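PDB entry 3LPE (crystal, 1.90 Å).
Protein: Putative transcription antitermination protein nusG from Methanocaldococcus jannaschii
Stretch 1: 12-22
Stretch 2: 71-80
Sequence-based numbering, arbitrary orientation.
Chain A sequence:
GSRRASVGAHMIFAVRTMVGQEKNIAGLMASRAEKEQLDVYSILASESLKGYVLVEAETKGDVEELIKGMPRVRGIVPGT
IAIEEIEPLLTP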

# COMPACT_ATOMS: atom_id res chain seq x y z
N ILE A 12 -10.19 1.34 7.36
CA ILE A 12 -8.83 1.71 7.05
C ILE A 12 -8.23 2.41 8.27
O ILE A 12 -8.88 3.24 8.87
CB ILE A 12 -8.77 2.67 5.86
CG1 ILE A 12 -9.41 2.02 4.62
CG2 ILE A 12 -7.33 3.01 5.54
CD1 ILE A 12 -9.83 3.03 3.59
N PHE A 13 -7.00 2.05 8.62
CA PHE A 13 -6.35 2.65 9.80
C PHE A 13 -5.02 3.27 9.41
O PHE A 13 -4.34 2.78 8.50
CB PHE A 13 -6.11 1.58 10.88
CG PHE A 13 -7.39 1.06 11.48
CD1 PHE A 13 -8.03 1.77 12.48
CD2 PHE A 13 -7.96 -0.12 11.02
CE1 PHE A 13 -9.23 1.30 13.04
CE2 PHE A 13 -9.15 -0.59 11.58
CZ PHE A 13 -9.77 0.12 12.58
N ALA A 14 -4.66 4.35 10.10
CA ALA A 14 -3.32 4.92 9.95
C ALA A 14 -2.41 4.33 11.03
O ALA A 14 -2.75 4.35 12.21
CB ALA A 14 -3.38 6.46 10.04
N VAL A 15 -1.30 3.73 10.60
CA VAL A 15 -0.30 3.16 11.50
C VAL A 15 0.89 4.13 11.52
O VAL A 15 1.42 4.49 10.47
CB VAL A 15 0.17 1.78 10.99
CG1 VAL A 15 1.38 1.29 11.78
CG2 VAL A 15 -0.97 0.80 11.07
N ARG A 16 1.28 4.58 12.70
CA ARG A 16 2.38 5.54 12.78
C ARG A 16 3.72 4.83 12.71
O ARG A 16 3.95 3.85 13.38
CB ARG A 16 2.29 6.38 14.05
CG ARG A 16 3.41 7.42 14.14
CD ARG A 16 3.29 8.33 15.35
NE ARG A 16 4.41 9.27 15.36
CZ ARG A 16 4.77 10.02 16.41
NH1 ARG A 16 4.09 9.93 17.54
NH2 ARG A 16 5.82 10.83 16.31
N THR A 17 4.63 5.34 11.89
CA THR A 17 5.93 4.72 11.79
C THR A 17 6.98 5.78 11.97
O THR A 17 6.66 6.97 12.03
CB THR A 17 6.14 4.09 10.40
OG1 THR A 17 6.42 5.12 9.44
CG2 THR A 17 4.86 3.28 9.96
N MET A 18 8.24 5.36 11.99
CA MET A 18 9.34 6.29 11.87
C MET A 18 9.36 6.93 10.50
O MET A 18 9.10 6.30 9.47
CB MET A 18 10.68 5.61 12.15
CG MET A 18 10.74 5.08 13.58
SD MET A 18 12.32 4.34 13.88
CE MET A 18 13.29 5.83 14.16
N VAL A 19 9.67 8.22 10.50
CA VAL A 19 9.72 8.98 9.26
C VAL A 19 10.79 8.40 8.37
O VAL A 19 11.92 8.18 8.80
CB VAL A 19 9.97 10.49 9.54
CG1 VAL A 19 10.29 11.23 8.26
CG2 VAL A 19 8.74 11.09 10.23
N GLY A 20 10.44 8.14 7.11
CA GLY A 20 11.41 7.59 6.19
C GLY A 20 11.39 6.07 6.11
O GLY A 20 12.00 5.49 5.20
N GLN A 21 10.69 5.42 7.03
CA GLN A 21 10.57 3.97 7.02
C GLN A 21 9.22 3.48 6.46
O GLN A 21 8.85 2.32 6.62
CB GLN A 21 10.73 3.42 8.44
CG GLN A 21 12.11 3.66 9.03
CD GLN A 21 13.18 2.91 8.28
OE1 GLN A 21 13.03 1.72 8.02
NE2 GLN A 21 14.25 3.61 7.91
N GLU A 22 8.48 4.37 5.82
CA GLU A 22 7.11 4.05 5.45
C GLU A 22 7.03 2.87 4.48
O GLU A 22 6.32 1.90 4.72
CB GLU A 22 6.42 5.27 4.86
CG GLU A 22 6.42 6.49 5.81
CD GLU A 22 7.67 7.34 5.68
OE1 GLU A 22 8.62 6.96 4.96
OE2 GLU A 22 7.69 8.43 6.30
N PRO A 71 9.29 -3.81 14.40
CA PRO A 71 10.16 -2.67 14.73
C PRO A 71 9.75 -1.40 13.97
O PRO A 71 9.16 -1.48 12.88
CB PRO A 71 11.55 -3.15 14.28
CG PRO A 71 11.45 -4.65 14.27
CD PRO A 71 10.04 -4.96 13.87
N ARG A 72 10.01 -0.26 14.59
CA ARG A 72 9.89 1.05 13.95
C ARG A 72 8.44 1.46 13.72
O ARG A 72 8.15 2.43 13.03
CB ARG A 72 10.73 1.10 12.67
CG ARG A 72 12.19 0.70 12.88
CD ARG A 72 12.97 0.68 11.56
NE ARG A 72 14.32 0.15 11.75
CZ ARG A 72 15.21 -0.01 10.78
NH1 ARG A 72 14.91 0.31 9.53
NH2 ARG A 72 16.41 -0.50 11.06
N VAL A 73 7.54 0.73 14.34
CA VAL A 73 6.13 1.11 14.37
C VAL A 73 5.77 1.60 15.78
O VAL A 73 6.06 0.94 16.77
CB VAL A 73 5.24 -0.08 13.98
CG1 VAL A 73 3.79 0.27 14.21
CG2 VAL A 73 5.49 -0.44 12.51
N ARG A 74 5.12 2.75 15.85
CA ARG A 74 4.76 3.36 17.16
C ARG A 74 3.37 3.00 17.63
O ARG A 74 3.11 2.96 18.84
CB ARG A 74 4.86 4.88 17.07
CG ARG A 74 4.66 5.60 18.41
CD ARG A 74 5.67 5.08 19.46
NE ARG A 74 5.46 5.65 20.80
CZ ARG A 74 4.56 5.18 21.68
NH1 ARG A 74 3.78 4.15 21.37
NH2 ARG A 74 4.45 5.76 22.86
N GLY A 75 2.45 2.74 16.70
CA GLY A 75 1.12 2.32 17.09
C GLY A 75 0.08 2.69 16.03
O GLY A 75 0.43 3.06 14.91
N ILE A 76 -1.19 2.61 16.40
CA ILE A 76 -2.30 2.90 15.48
C ILE A 76 -3.01 4.19 15.89
O ILE A 76 -3.30 4.42 17.06
CB ILE A 76 -3.29 1.72 15.46
CG1 ILE A 76 -2.53 0.41 15.19
CG2 ILE A 76 -4.40 1.94 14.40
CD1 ILE A 76 -3.39 -0.85 15.30
N VAL A 77 -3.22 5.07 14.91
CA VAL A 77 -4.00 6.28 15.12
C VAL A 77 -5.43 5.90 15.44
O VAL A 77 -5.99 5.00 14.80
CB VAL A 77 -3.94 7.17 13.85
CG1 VAL A 77 -4.90 8.35 13.94
CG2 VAL A 77 -2.52 7.64 13.65
N PRO A 78 -6.05 6.56 16.44
CA PRO A 78 -7.42 6.22 16.83
C PRO A 78 -8.42 6.56 15.73
O PRO A 78 -8.29 7.60 15.07
CB PRO A 78 -7.67 7.11 18.05
CG PRO A 78 -6.33 7.55 18.51
CD PRO A 78 -5.46 7.60 17.30
N GLY A 79 -9.38 5.67 15.52
CA GLY A 79 -10.48 5.91 14.59
C GLY A 79 -10.13 5.48 13.18
O GLY A 79 -8.97 5.47 12.82
N THR A 80 -11.14 5.14 12.39
CA THR A 80 -10.92 4.75 11.01
C THR A 80 -10.67 5.99 10.15
O THR A 80 -10.94 7.11 10.56
CB THR A 80 -12.12 3.97 10.44
OG1 THR A 80 -13.32 4.70 10.71
CG2 THR A 80 -12.23 2.58 11.10
O HOH W 1 -6.25 5.04 12.20

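The apolar centre of this contact lies on the face of the sheet that carries Val15, Val73 and Ile76. Val15 CG1 approaches Val73 CG1 to 3.6 Å, a tight van der Waals distance, and Val15 CG2 lies a looser 4.4 Å from Ile76 CG1. Both valines adopt the t rotamer. Ile76 also meets Phe13, whose CB is 3.9 Å from Ile76 CG2; farther along that side chain, Phe13 CZ lies 3.8 Å from Thr80 CG2. Ala14 makes a separate apolar contact, its CB 3.9 Å from CG2 of Val77.

The backbone beneath the Val15, Val73 and Ile76 cluster is a pair of strands, 12-17 and 73-76, whose N-to-C directions differ by 157°, hence antiparallel. Val15 with Ile76 and Thr17 with Val73 are non-hydrogen-bonded pairs, their CA atoms 4.5 Å and 4.4 Å apart respectively. Backbone hydrogen bonds flank them: Val77 N donates to Ala14 O (2.8 Å, 159° at the hydrogen), Arg16 N to Gly75 O (2.8 Å, 156°), Arg74 N to Arg16 O (2.9 Å, 165°) and Met18 N to Arg72 O (3.1 Å, 153°). Gly75 has phi/psi of 154/-166, where a CB would jam against the preceding carbonyl O.

Beyond Val77 a water continues the connection. It accepts from Ala14 N at 2.7 Å and donates to Val77 O at 2.6 Å and Gly79 O at 2.8 Å, so it bridges the stretches where direct pairing has lapsed.

At the other end, the polar edge is formed by Arg72 and Gln21. Arg72 NH1 donates to Gln21 OE1 (2.8 Å, 143°), with the oxygen near the guanidinium plane, as expected for an in-plane N-H donor. The type II turn from Met18 to Gln21, closed by Gln21 N to Met18 O at 3.0 Å, brings Gln21 back with its CA-to-CB bond directed toward the partner stretch.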